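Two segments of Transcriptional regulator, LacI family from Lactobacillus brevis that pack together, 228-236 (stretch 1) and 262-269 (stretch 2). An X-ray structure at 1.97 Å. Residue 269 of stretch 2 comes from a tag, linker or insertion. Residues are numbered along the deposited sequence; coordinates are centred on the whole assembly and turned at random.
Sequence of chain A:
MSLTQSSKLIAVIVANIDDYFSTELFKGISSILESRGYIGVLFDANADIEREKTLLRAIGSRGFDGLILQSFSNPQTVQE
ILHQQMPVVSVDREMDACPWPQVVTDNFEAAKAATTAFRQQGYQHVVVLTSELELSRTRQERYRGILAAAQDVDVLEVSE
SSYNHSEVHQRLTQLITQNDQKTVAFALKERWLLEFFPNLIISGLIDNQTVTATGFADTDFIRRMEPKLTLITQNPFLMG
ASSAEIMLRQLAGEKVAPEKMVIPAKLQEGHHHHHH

Stretch 1, residues 228-236: KLTLITQNP
Stretch 2 (262-269) VIPAKLQE

The contact's oddest feature is Asn235, which leaves the strand with a left-handed backbone (phi/psi 64°/52°) yet still turns its CA-to-CB bond toward stretch 2. It sits at the N-cap position, immediately before a helix that includes Pro236, but its side chain (chi1 -78°, m) makes no capping bond. CB instead approaches Ile263 CG2 at 4.3 Å, and OD1 lies 3.8 Å from Lys266 NZ, too far for a hydrogen bond. That ammonium is engaged within its own stretch, donating to Pro264 O at 2.8 Å from NZ, a loop closed by the m, m, t, m side chain of Lys266.

The framework is a short antiparallel ladder. Strands 231-233 and 266-268 approach to 4.6 Å between axes, their N-to-C directions 143° apart. The register pairs Leu231 with Gln268 (CA-CA 5.5 Å), Ile232 with Leu267 (CA-CA 4.3 Å) and Thr233 with Lys266 (CA-CA 5.3 Å); this wide-narrow-wide alternation identifies the middle pair as non-hydrogen-bonded. Extended torsions support it: -122°/164°, -104°/122° and -106°/138° for residues 231-233, then -123°/129°, -85°/108° and -117°/118° for 266-268.

Four backbone hydrogen bonds close two rings. Thr233 N donates to Lys266 O at 2.8 Å (168° at hydrogen), and Lys266 N returns to Thr233 O at 2.9 Å (165°). At the other pair, Gln268 N to Leu231 O is short, 2.7 Å and 162°, whereas Leu231 N to Gln268 O stretches to 3.3 Å at 150°. In the narrow pair the alpha carbons supply CA-H...O contacts: Ile232 CA to Lys266 O, 3.3 Å, and Leu267 CA to Leu231 O, 3.5 Å.

Side chains alternate across the sheet. Ile232 (m, t) and Leu267 (t, p) share one face, where Ile232 CG1 meets Leu267 CD1 at 4.1 Å; Ile232 CG2 also packs on Ala265 CB at 3.7 Å, joining apolar surfaces diagonally. Leu267 CD1 comes within 3.3 Å of Thr230 CG2, a tight methyl contact. The opposite face carries Leu231 (m, t), Thr233 (p), Lys266 and Gln268 (p, t). There Thr233 CG2 touches Gln268 CD at 3.4 Å, placing a methyl against the amide carbon.

Beyond the ladder, Glu269, a tag residue (m, p), has its CG 3.3 Å from Thr230 OG1, and its C is 3.5 Å from Lys228 CE (chi1 t). Altogether the stretches bury 625 Å², counting both sides; the contact also leaves Gln234 O buried without a polar partner.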

# COMPACT_ATOMS: atom_id res chain seq x y z
N LYS A 228 21.03 0.39 -8.17
CA LYS A 228 20.27 1.65 -8.59
C LYS A 228 19.61 1.86 -10.00
O LYS A 228 20.06 2.30 -11.16
CB LYS A 228 20.62 2.99 -7.97
CG LYS A 228 19.63 3.98 -8.44
CD LYS A 228 19.28 4.74 -7.22
CE LYS A 228 19.67 6.17 -7.45
NZ LYS A 228 21.01 6.45 -6.85
N LEU A 229 18.38 1.54 -9.96
CA LEU A 229 17.52 1.70 -11.16
C LEU A 229 16.96 3.07 -11.35
O LEU A 229 16.87 3.89 -10.44
CB LEU A 229 16.35 0.68 -11.26
CG LEU A 229 17.02 -0.69 -11.45
CD1 LEU A 229 15.94 -1.71 -11.26
CD2 LEU A 229 17.73 -0.82 -12.82
N THR A 230 16.71 3.36 -12.61
CA THR A 230 16.19 4.68 -12.91
C THR A 230 14.71 4.56 -13.18
O THR A 230 14.28 3.87 -14.12
CB THR A 230 16.94 5.30 -14.10
OG1 THR A 230 18.00 6.16 -13.61
CG2 THR A 230 15.93 6.05 -15.02
N LEU A 231 13.89 5.22 -12.36
CA LEU A 231 12.44 5.12 -12.53
C LEU A 231 11.63 6.39 -12.77
O LEU A 231 12.09 7.51 -12.53
CB LEU A 231 11.84 4.41 -11.32
CG LEU A 231 12.62 3.14 -10.84
CD1 LEU A 231 12.18 2.88 -9.39
CD2 LEU A 231 12.39 1.91 -11.81
N ILE A 232 10.40 6.21 -13.24
CA ILE A 232 9.52 7.35 -13.49
C ILE A 232 8.47 7.47 -12.40
O ILE A 232 7.70 6.54 -12.16
CB ILE A 232 8.79 7.24 -14.84
CG1 ILE A 232 9.79 6.96 -15.95
CG2 ILE A 232 8.08 8.56 -15.14
CD1 ILE A 232 9.15 6.36 -17.20
N THR A 233 8.43 8.62 -11.72
CA THR A 233 7.47 8.80 -10.65
C THR A 233 6.36 9.72 -11.10
O THR A 233 6.62 10.72 -11.76
CB THR A 233 8.10 9.41 -9.38
OG1 THR A 233 8.52 10.76 -9.65
CG2 THR A 233 9.32 8.60 -8.94
N GLN A 234 5.12 9.37 -10.75
CA GLN A 234 3.97 10.20 -11.11
C GLN A 234 3.64 11.30 -10.10
O GLN A 234 2.82 12.16 -10.40
CB GLN A 234 2.74 9.33 -11.29
CG GLN A 234 2.53 8.83 -12.69
CD GLN A 234 1.32 7.93 -12.78
OE1 GLN A 234 1.37 6.75 -12.43
NE2 GLN A 234 0.21 8.50 -13.24
N ASN A 235 4.27 11.27 -8.91
CA ASN A 235 4.00 12.27 -7.87
C ASN A 235 2.54 12.12 -7.41
O ASN A 235 1.80 13.10 -7.39
CB ASN A 235 4.18 13.69 -8.43
CG ASN A 235 5.63 14.12 -8.56
OD1 ASN A 235 5.98 14.92 -9.44
ND2 ASN A 235 6.47 13.61 -7.67
N PRO A 236 2.11 10.91 -7.03
CA PRO A 236 0.73 10.71 -6.59
C PRO A 236 0.22 11.62 -5.47
O PRO A 236 -0.94 12.02 -5.46
CB PRO A 236 0.70 9.23 -6.21
CG PRO A 236 2.13 8.95 -5.82
CD PRO A 236 2.90 9.68 -6.89
N VAL A 262 -2.20 19.06 -15.99
CA VAL A 262 -1.14 18.10 -16.18
C VAL A 262 -0.03 18.22 -15.15
O VAL A 262 0.59 19.27 -15.00
CB VAL A 262 -0.54 18.21 -17.61
CG1 VAL A 262 0.00 19.59 -17.82
CG2 VAL A 262 0.54 17.17 -17.82
N ILE A 263 0.20 17.12 -14.44
CA ILE A 263 1.26 17.03 -13.45
C ILE A 263 2.32 16.16 -14.13
O ILE A 263 2.19 14.95 -14.19
CB ILE A 263 0.77 16.33 -12.16
CG1 ILE A 263 -0.36 17.13 -11.51
CG2 ILE A 263 1.94 16.15 -11.20
CD1 ILE A 263 0.03 18.51 -11.04
N PRO A 264 3.37 16.79 -14.68
CA PRO A 264 4.42 16.03 -15.35
C PRO A 264 5.12 15.00 -14.47
O PRO A 264 5.48 15.27 -13.33
CB PRO A 264 5.37 17.11 -15.84
CG PRO A 264 5.19 18.18 -14.81
CD PRO A 264 3.71 18.22 -14.64
N ALA A 265 5.29 13.80 -15.01
CA ALA A 265 5.98 12.75 -14.28
C ALA A 265 7.45 13.10 -14.32
O ALA A 265 7.89 13.88 -15.17
CB ALA A 265 5.75 11.39 -14.95
N LYS A 266 8.22 12.54 -13.40
CA LYS A 266 9.64 12.79 -13.36
C LYS A 266 10.45 11.50 -13.46
O LYS A 266 10.21 10.53 -12.73
CB LYS A 266 10.02 13.53 -12.07
CG LYS A 266 9.29 14.85 -11.85
CD LYS A 266 9.35 15.75 -13.10
CE LYS A 266 8.75 17.13 -12.85
NZ LYS A 266 7.37 17.07 -12.26
N LEU A 267 11.41 11.50 -14.38
CA LEU A 267 12.32 10.38 -14.60
C LEU A 267 13.40 10.65 -13.57
O LEU A 267 14.18 11.59 -13.74
CB LEU A 267 12.92 10.46 -16.00
CG LEU A 267 14.12 9.58 -16.36
CD1 LEU A 267 13.74 8.12 -16.27
CD2 LEU A 267 14.60 9.90 -17.77
N GLN A 268 13.45 9.85 -12.50
CA GLN A 268 14.45 10.08 -11.47
C GLN A 268 15.49 8.99 -11.23
O GLN A 268 15.16 7.86 -10.86
CB GLN A 268 13.76 10.39 -10.14
CG GLN A 268 12.91 9.25 -9.60
CD GLN A 268 12.50 9.47 -8.15
OE1 GLN A 268 11.94 10.51 -7.81
NE2 GLN A 268 12.78 8.49 -7.30
N GLU A 269 16.75 9.36 -11.45
CA GLU A 269 17.87 8.46 -11.24
C GLU A 269 17.98 8.24 -9.73
O GLU A 269 18.54 9.13 -9.05
CB GLU A 269 19.18 9.09 -11.75
CG GLU A 269 19.38 9.09 -13.28
CD GLU A 269 18.67 10.21 -14.01
OE1 GLU A 269 18.75 11.37 -13.56
OE2 GLU A 269 18.03 9.93 -15.05